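Local coordinates for protein yeast glycogen phosphorylase (Saccharomyces cerevisiae, PDB 1YGP) that belongs to the carbohydrate phosphorylase family, a group of large enzymes with the two-domain GT-B fold, and carries a bound pyridoxal-5'-phosphate, at residues N114-N118 against V266-K270; Q524-S528 against N574-L578; I533-L537 against L551-Y557. All blocks are in the same frame, centred on the assembly; numbering follows the deposited sequence.

Contact 1 (N114-N118 against V266-K270)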
# COMPACT_ATOMS: atom_id res chain seq x y z
N ASN A 114 9.37 6.86 -21.29
CA ASN A 114 8.72 6.16 -22.35
C ASN A 114 7.39 6.85 -22.63
O ASN A 114 7.08 7.04 -23.81
CB ASN A 114 8.52 4.73 -21.93
CG ASN A 114 8.04 3.88 -23.10
OD1 ASN A 114 6.88 3.48 -23.12
ND2 ASN A 114 8.83 3.59 -24.14
N ALA A 115 6.64 7.29 -21.62
CA ALA A 115 5.39 8.01 -21.85
C ALA A 115 5.65 9.35 -22.49
O ALA A 115 4.88 9.79 -23.34
CB ALA A 115 4.63 8.31 -20.58
N LEU A 116 6.74 10.02 -22.14
CA LEU A 116 7.06 11.30 -22.74
C LEU A 116 7.37 11.21 -24.24
O LEU A 116 7.03 12.12 -25.02
CB LEU A 116 8.23 11.88 -21.95
CG LEU A 116 7.95 13.04 -21.00
CD1 LEU A 116 6.79 12.71 -20.09
CD2 LEU A 116 9.21 13.33 -20.19
N ILE A 117 8.04 10.12 -24.64
CA ILE A 117 8.38 9.86 -26.03
C ILE A 117 7.14 9.36 -26.74
O ILE A 117 6.84 9.89 -27.80
CB ILE A 117 9.51 8.79 -26.12
CG1 ILE A 117 10.81 9.50 -25.79
CG2 ILE A 117 9.61 8.13 -27.49
CD1 ILE A 117 11.85 8.49 -25.32
N ASN A 118 6.35 8.42 -26.24
CA ASN A 118 5.20 7.96 -26.97
C ASN A 118 4.05 8.86 -26.61
O ASN A 118 3.05 8.42 -26.00
CB ASN A 118 4.86 6.56 -26.58
CG ASN A 118 5.96 5.61 -26.90
OD1 ASN A 118 6.30 5.38 -28.05
ND2 ASN A 118 6.55 5.06 -25.85
N VAL A 266 -0.77 1.42 -21.75
CA VAL A 266 0.43 1.18 -22.56
C VAL A 266 0.37 2.04 -23.83
O VAL A 266 -0.43 1.75 -24.73
CB VAL A 266 0.56 -0.34 -22.95
CG1 VAL A 266 1.79 -0.50 -23.82
CG2 VAL A 266 0.73 -1.25 -21.73
N PRO A 267 1.17 3.10 -23.96
CA PRO A 267 1.21 3.96 -25.13
C PRO A 267 1.97 3.29 -26.26
O PRO A 267 2.79 2.40 -25.99
CB PRO A 267 1.86 5.20 -24.64
CG PRO A 267 2.92 4.63 -23.74
CD PRO A 267 2.21 3.50 -23.02
N GLY A 268 1.65 3.78 -27.47
CA GLY A 268 2.21 3.38 -28.75
C GLY A 268 2.87 4.60 -29.38
O GLY A 268 2.49 5.72 -29.05
N PHE A 269 3.88 4.50 -30.25
CA PHE A 269 4.55 5.67 -30.83
C PHE A 269 3.70 6.26 -31.94
O PHE A 269 3.28 5.59 -32.88
CB PHE A 269 5.90 5.22 -31.34
CG PHE A 269 6.83 6.30 -31.87
CD1 PHE A 269 7.48 7.18 -30.99
CD2 PHE A 269 7.09 6.38 -33.24
CE1 PHE A 269 8.39 8.12 -31.48
CE2 PHE A 269 8.00 7.31 -33.73
CZ PHE A 269 8.65 8.18 -32.84
N LYS A 270 3.37 7.53 -31.75
CA LYS A 270 2.54 8.30 -32.68
C LYS A 270 1.07 7.90 -32.78
O LYS A 270 0.31 8.51 -33.52
CB LYS A 270 3.12 8.27 -34.11
CG LYS A 270 4.43 9.02 -34.16
CD LYS A 270 5.05 8.82 -35.51
CE LYS A 270 6.29 9.66 -35.62
NZ LYS A 270 7.02 9.28 -36.81
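Asn-118, the residue that breaks the helical path after helix 111-117, lies against the extended run from Pro-267 to Phe-269, where strand 255-267 leads into a loop. That strand belongs to the mixed sheet of the first half of the GT-B fold, so the contact joins the end of a helix to the point where a sheet strand gives way to a loop. The asparagine meets its neighbours with different parts. Its CB lies against the proline ring, 3.8 Å from Pro-267 CB, and its backbone O comes within 3.7 Å of the same Pro-267 CB. On the way to the phenylalanine, Asn-118 CB also passes the peptide oxygen Gly-268 O at 3.5 Å.

Beyond CB, a chi1 of -62°, with CG opposite its own carbonyl carbon, directs the amide toward Phe-269. The amide and phenyl planes are 89° apart. Asn-118 OD1 lies nearest Phe-269 CA and CB, 3.3 Å from each, and also sits in the ring plane at the edge, 3.6 Å from Phe-269 CD1. Ile-117 adds an apolar touch at the same rim, its CG2 branch lying 4.2 Å from Phe-269 CE1, while Lys-270 CG rests over one face of the ring. Residues of the 542-546 loop and Arg-519 of helix 518-524 also border the phenyl group, and the Phe-269 backbone N is hydrogen-bonded to Thr-179 OG1.

No hydrogen bond crosses between the two segments; the asparagine side chain makes a weak bond back to its own helix. Asn-114 O receives the backbone N of Asn-118, as in a regular helical turn, and also this weak bond from Asn-118 ND2 at 2.9 Å with an N-H...O angle of 120°.

Contact 2 (Q524-S528 against N574-L578); sequences QANPS and NKIRL
Arg-577 holds the backbone oxygen of Ala-525 with both terminal nitrogens. NH2 donates to Ala-525 O at 2.9 Å and NH1 to the same Ala-525 O at 3.1 Å, and the oxygen lies in the guanidinium plane, so the group meets it end-on. The NH2 bond arrives nearly in line with the carbonyl, whereas the NH1 bond is tilted out of its plane. A bend at chi3 (-58°) in an otherwise largely extended chain turns the guanidinium to this position.

One turn earlier on helix 562-584, Asn-574 supplies the second link. Its ND2 donates to Asn-526 OD1 at 2.9 Å along a nearly straight N-H...O path of 171°. The acceptor lies in the plane of the Asn-574 amide, yet the donor stands above the carbonyl plane of Asn-526, not on a lone pair, and the two amide planes are 61° apart. Asn-574 OD1 sits over the centre of the Arg-577 guanidinium, 4.1 Å above its plane, where the positive charge would probably favour it.

In the second shell, Asn-574 ND2 also donates to Pro-706 O, and Asn-526 ND2 to Asn-732 OD1, consistent with the modelled rotation of each amide. Asn-526 ND2 and Asn-574 ND2, 3.1 Å apart, are not bonded. Pro-706 further packs on Ala-525, Asn-526 and Arg-577, and Ile-703 of helix 698-704 borders the arginine.

The alanine carbonyl emerges at the C-terminal end of helix 518-524, where a positive group is probably welcome. Immediately afterwards Asn-526 occupies the N-cap of helix 527-536, its OD1 weakly bonded to Leu-529 N, and Pro-527 is the first residue of the helix. The arrangement is thus a helix-to-helix junction with an asparagine N-cap, secured from the side by polar residues of a third helix.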
# COMPACT_ATOMS: atom_id res chain seq x y z
N GLN A 524 15.08 6.04 -26.53
CA GLN A 524 15.17 6.34 -25.12
C GLN A 524 16.61 6.18 -24.66
O GLN A 524 17.20 7.14 -24.17
CB GLN A 524 14.29 5.40 -24.34
CG GLN A 524 14.12 5.85 -22.90
CD GLN A 524 12.80 5.37 -22.35
OE1 GLN A 524 12.67 4.95 -21.22
NE2 GLN A 524 11.71 5.44 -23.11
N ALA A 525 17.18 4.99 -24.86
CA ALA A 525 18.52 4.70 -24.40
C ALA A 525 19.62 5.48 -25.08
O ALA A 525 20.62 5.77 -24.42
CB ALA A 525 18.84 3.22 -24.59
N ASN A 526 19.47 5.87 -26.35
CA ASN A 526 20.55 6.56 -27.05
C ASN A 526 20.06 7.73 -27.90
O ASN A 526 20.20 7.74 -29.13
CB ASN A 526 21.28 5.55 -27.91
CG ASN A 526 22.71 5.94 -28.29
OD1 ASN A 526 23.17 7.09 -28.17
ND2 ASN A 526 23.50 4.99 -28.77
N PRO A 527 19.51 8.80 -27.29
CA PRO A 527 19.01 9.98 -27.97
C PRO A 527 20.02 10.63 -28.90
O PRO A 527 19.69 10.96 -30.03
CB PRO A 527 18.60 10.89 -26.87
CG PRO A 527 19.53 10.55 -25.72
CD PRO A 527 19.49 9.03 -25.84
N SER A 528 21.28 10.76 -28.46
CA SER A 528 22.37 11.40 -29.20
C SER A 528 22.59 10.73 -30.55
O SER A 528 22.87 11.41 -31.52
CB SER A 528 23.65 11.34 -28.32
OG SER A 528 23.43 10.53 -27.15
N ASN A 574 28.35 8.72 -24.69
CA ASN A 574 27.66 7.60 -24.05
C ASN A 574 28.53 6.85 -23.07
O ASN A 574 28.04 6.38 -22.03
CB ASN A 574 27.17 6.56 -25.04
CG ASN A 574 25.92 6.97 -25.79
OD1 ASN A 574 25.19 7.90 -25.45
ND2 ASN A 574 25.62 6.29 -26.87
N LYS A 575 29.83 6.75 -23.37
CA LYS A 575 30.76 6.13 -22.45
C LYS A 575 30.90 6.96 -21.18
O LYS A 575 30.94 6.41 -20.07
CB LYS A 575 32.14 5.96 -23.11
CG LYS A 575 32.16 4.65 -23.89
CD LYS A 575 33.56 4.14 -24.11
CE LYS A 575 34.02 4.39 -25.52
NZ LYS A 575 35.41 3.99 -25.64
N ILE A 576 30.87 8.29 -21.32
CA ILE A 576 30.96 9.18 -20.18
C ILE A 576 29.77 8.95 -19.27
O ILE A 576 30.00 8.88 -18.06
CB ILE A 576 31.00 10.67 -20.64
CG1 ILE A 576 32.37 10.95 -21.24
CG2 ILE A 576 30.68 11.63 -19.48
CD1 ILE A 576 32.40 12.26 -22.07
N ARG A 577 28.55 8.79 -19.80
CA ARG A 577 27.39 8.54 -18.94
C ARG A 577 27.64 7.32 -18.08
O ARG A 577 27.46 7.41 -16.86
CB ARG A 577 26.10 8.19 -19.65
CG ARG A 577 25.47 9.13 -20.65
CD ARG A 577 24.01 8.72 -20.85
NE ARG A 577 23.88 7.35 -21.32
CZ ARG A 577 22.91 6.97 -22.15
NH1 ARG A 577 22.00 7.83 -22.60
NH2 ARG A 577 22.89 5.70 -22.56
N LEU A 578 28.09 6.19 -18.66
CA LEU A 578 28.32 4.98 -17.91
C LEU A 578 29.35 5.22 -16.82
O LEU A 578 29.14 4.83 -15.67
CB LEU A 578 28.81 3.87 -18.83
CG LEU A 578 29.14 2.55 -18.14
CD1 LEU A 578 27.88 1.98 -17.52
CD2 LEU A 578 29.77 1.60 -19.13

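Contact 3 (I533-L537 against L551-Y557)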
# COMPACT_ATOMS: atom_id res chain seq x y z
N ILE A 533 21.00 10.24 -36.63
CA ILE A 533 20.28 9.59 -37.71
C ILE A 533 19.19 10.52 -38.24
O ILE A 533 19.08 10.69 -39.45
CB ILE A 533 19.69 8.26 -37.18
CG1 ILE A 533 20.83 7.30 -37.01
CG2 ILE A 533 18.67 7.65 -38.11
CD1 ILE A 533 20.40 6.01 -36.30
N SER A 534 18.40 11.17 -37.38
CA SER A 534 17.35 12.06 -37.87
C SER A 534 17.98 13.22 -38.61
O SER A 534 17.39 13.76 -39.55
CB SER A 534 16.53 12.63 -36.73
N GLU A 535 19.20 13.60 -38.25
CA GLU A 535 19.95 14.63 -38.95
C GLU A 535 20.46 14.07 -40.28
O GLU A 535 20.04 14.55 -41.33
CB GLU A 535 21.13 15.06 -38.11
CG GLU A 535 21.20 16.54 -37.88
CD GLU A 535 21.54 16.86 -36.43
OE1 GLU A 535 22.67 16.60 -35.99
OE2 GLU A 535 20.66 17.35 -35.73
N THR A 536 21.25 13.00 -40.31
CA THR A 536 21.88 12.59 -41.55
C THR A 536 20.90 12.12 -42.60
O THR A 536 20.96 12.51 -43.77
CB THR A 536 22.91 11.50 -41.22
OG1 THR A 536 22.22 10.40 -40.64
CG2 THR A 536 23.96 12.02 -40.26
N LEU A 537 19.95 11.32 -42.15
CA LEU A 537 18.96 10.83 -43.06
C LEU A 537 17.87 11.85 -43.29
O LEU A 537 16.95 11.58 -44.08
CB LEU A 537 18.41 9.52 -42.51
CG LEU A 537 18.96 8.23 -43.13
CD1 LEU A 537 20.48 8.21 -43.12
CD2 LEU A 537 18.41 7.06 -42.34
N LEU A 551 17.01 2.53 -42.36
CA LEU A 551 18.35 2.75 -41.84
C LEU A 551 19.49 2.24 -42.72
O LEU A 551 20.64 2.66 -42.55
CB LEU A 551 18.44 2.16 -40.42
CG LEU A 551 18.39 3.16 -39.24
CD1 LEU A 551 17.14 3.99 -39.28
CD2 LEU A 551 18.38 2.40 -37.93
N THR A 552 19.18 1.45 -43.75
CA THR A 552 20.20 0.99 -44.68
C THR A 552 20.85 2.14 -45.45
O THR A 552 21.99 2.03 -45.92
CB THR A 552 19.57 -0.04 -45.65
OG1 THR A 552 18.26 0.40 -45.99
CG2 THR A 552 19.51 -1.41 -45.04
N GLN A 553 20.20 3.31 -45.54
CA GLN A 553 20.75 4.49 -46.17
C GLN A 553 22.02 4.92 -45.45
O GLN A 553 22.91 5.51 -46.09
CB GLN A 553 19.77 5.64 -46.13
CG GLN A 553 20.20 6.87 -46.93
CD GLN A 553 19.28 8.09 -46.79
OE1 GLN A 553 18.05 7.98 -46.75
NE2 GLN A 553 19.82 9.31 -46.72
N LEU A 554 22.21 4.60 -44.17
CA LEU A 554 23.41 4.99 -43.47
C LEU A 554 24.65 4.40 -44.14
O LEU A 554 25.72 5.02 -44.12
CB LEU A 554 23.33 4.53 -42.01
CG LEU A 554 22.29 5.20 -41.10
CD1 LEU A 554 22.06 4.29 -39.91
CD2 LEU A 554 22.76 6.58 -40.65
N GLU A 555 24.51 3.28 -44.85
CA GLU A 555 25.62 2.64 -45.55
C GLU A 555 26.35 3.53 -46.55
O GLU A 555 27.55 3.40 -46.75
CB GLU A 555 25.15 1.42 -46.32
N LYS A 556 25.62 4.47 -47.16
CA LYS A 556 26.22 5.41 -48.09
C LYS A 556 27.29 6.26 -47.39
O LYS A 556 28.44 6.40 -47.83
CB LYS A 556 25.13 6.30 -48.65
N TYR A 557 26.94 6.71 -46.19
CA TYR A 557 27.78 7.62 -45.43
C TYR A 557 28.88 6.89 -44.70
O TYR A 557 29.63 7.52 -43.96
CB TYR A 557 26.94 8.41 -44.42
CG TYR A 557 25.73 9.12 -45.00
CD1 TYR A 557 24.58 8.36 -45.26
CD2 TYR A 557 25.75 10.49 -45.27
CE1 TYR A 557 23.44 8.96 -45.79
CE2 TYR A 557 24.60 11.10 -45.81
CZ TYR A 557 23.46 10.32 -46.07
OH TYR A 557 22.31 10.88 -46.61
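Leu-554 CD2 is the bump that the end of helix 527-536 receives: it lodges among Ile-533 and Thr-536 of the last turn and Leu-537 just after it. Its neighbours there are Leu-537 CD1 at 3.7 Å, Thr-536 OG1 at 3.9 Å and Ile-533 CG1 at 4.2 Å. With CG opposite the carbonyl carbon (chi1 -68°), the leucine reaches this hollow although its CB starts off to one side, and it crosses all three partners at about a right angle.

The fit is reciprocal. Leu-537 puts its CD1 branch into a notch whose walls are Gln-553, Leu-554 and Tyr-557, while its CD2 turns toward Leu-551, 4.3 Å from Leu-551 CA. The glutamine forms one wall with its extended chain, running past the leucine in the opposite direction, so that Gln-553 CD comes 3.7 Å from Leu-537 CG. Beside the glutamine, Leu-537 CD1 approaches Tyr-557 CE1 obliquely at 4.1 Å. At the other end of the interface Ile-533 CG2 meets Leu-551 CD1, again at 4.1 Å and nearly at right angles.

Residues 551-555 form a 3-10 segment, whose tighter winding places Leu-551 and Leu-554 one turn apart, both able to reach the helix. Leu-853 of helix 842-856 touches Ile-533 and Leu-551, Val-850 touches Leu-554, and Phe-563 of helix 562-584 touches both Thr-536 and Leu-554.

Two polar groups find partners on their own side: Thr-536 OG1 bonds Leu-532 O, and Gln-553 NE2 donates to Tyr-557 OH at 2.9 Å, which braces two walls of the notch. Since no hydrogen bond spans the two segments, their association rests on shape and apolar burial, with the glutamine contributing mainly the flank of its chain and amide.

How the contacts relate
All three contacts are partly buried, but contact 3 lies farthest out, its centre about 30 Å from the centre of the chain against 19 and 21 Å for contacts 1 and 2. Contacts 2 and 3 use opposite ends of helix 527-536, and contact 3 is nested in the chain loop that contact 2 closes. Contacts 1 and 2 touch through Gln-524, which packs on Asn-114 and Ile-117. Chemistry varies with place: the helix junction of contact 2 buries least surface yet alone has hydrogen bonds between its segments, contact 3 buries most through apolar fit, and contact 1, beside the mixed sheet, combines an amide, a proline and an aromatic edge.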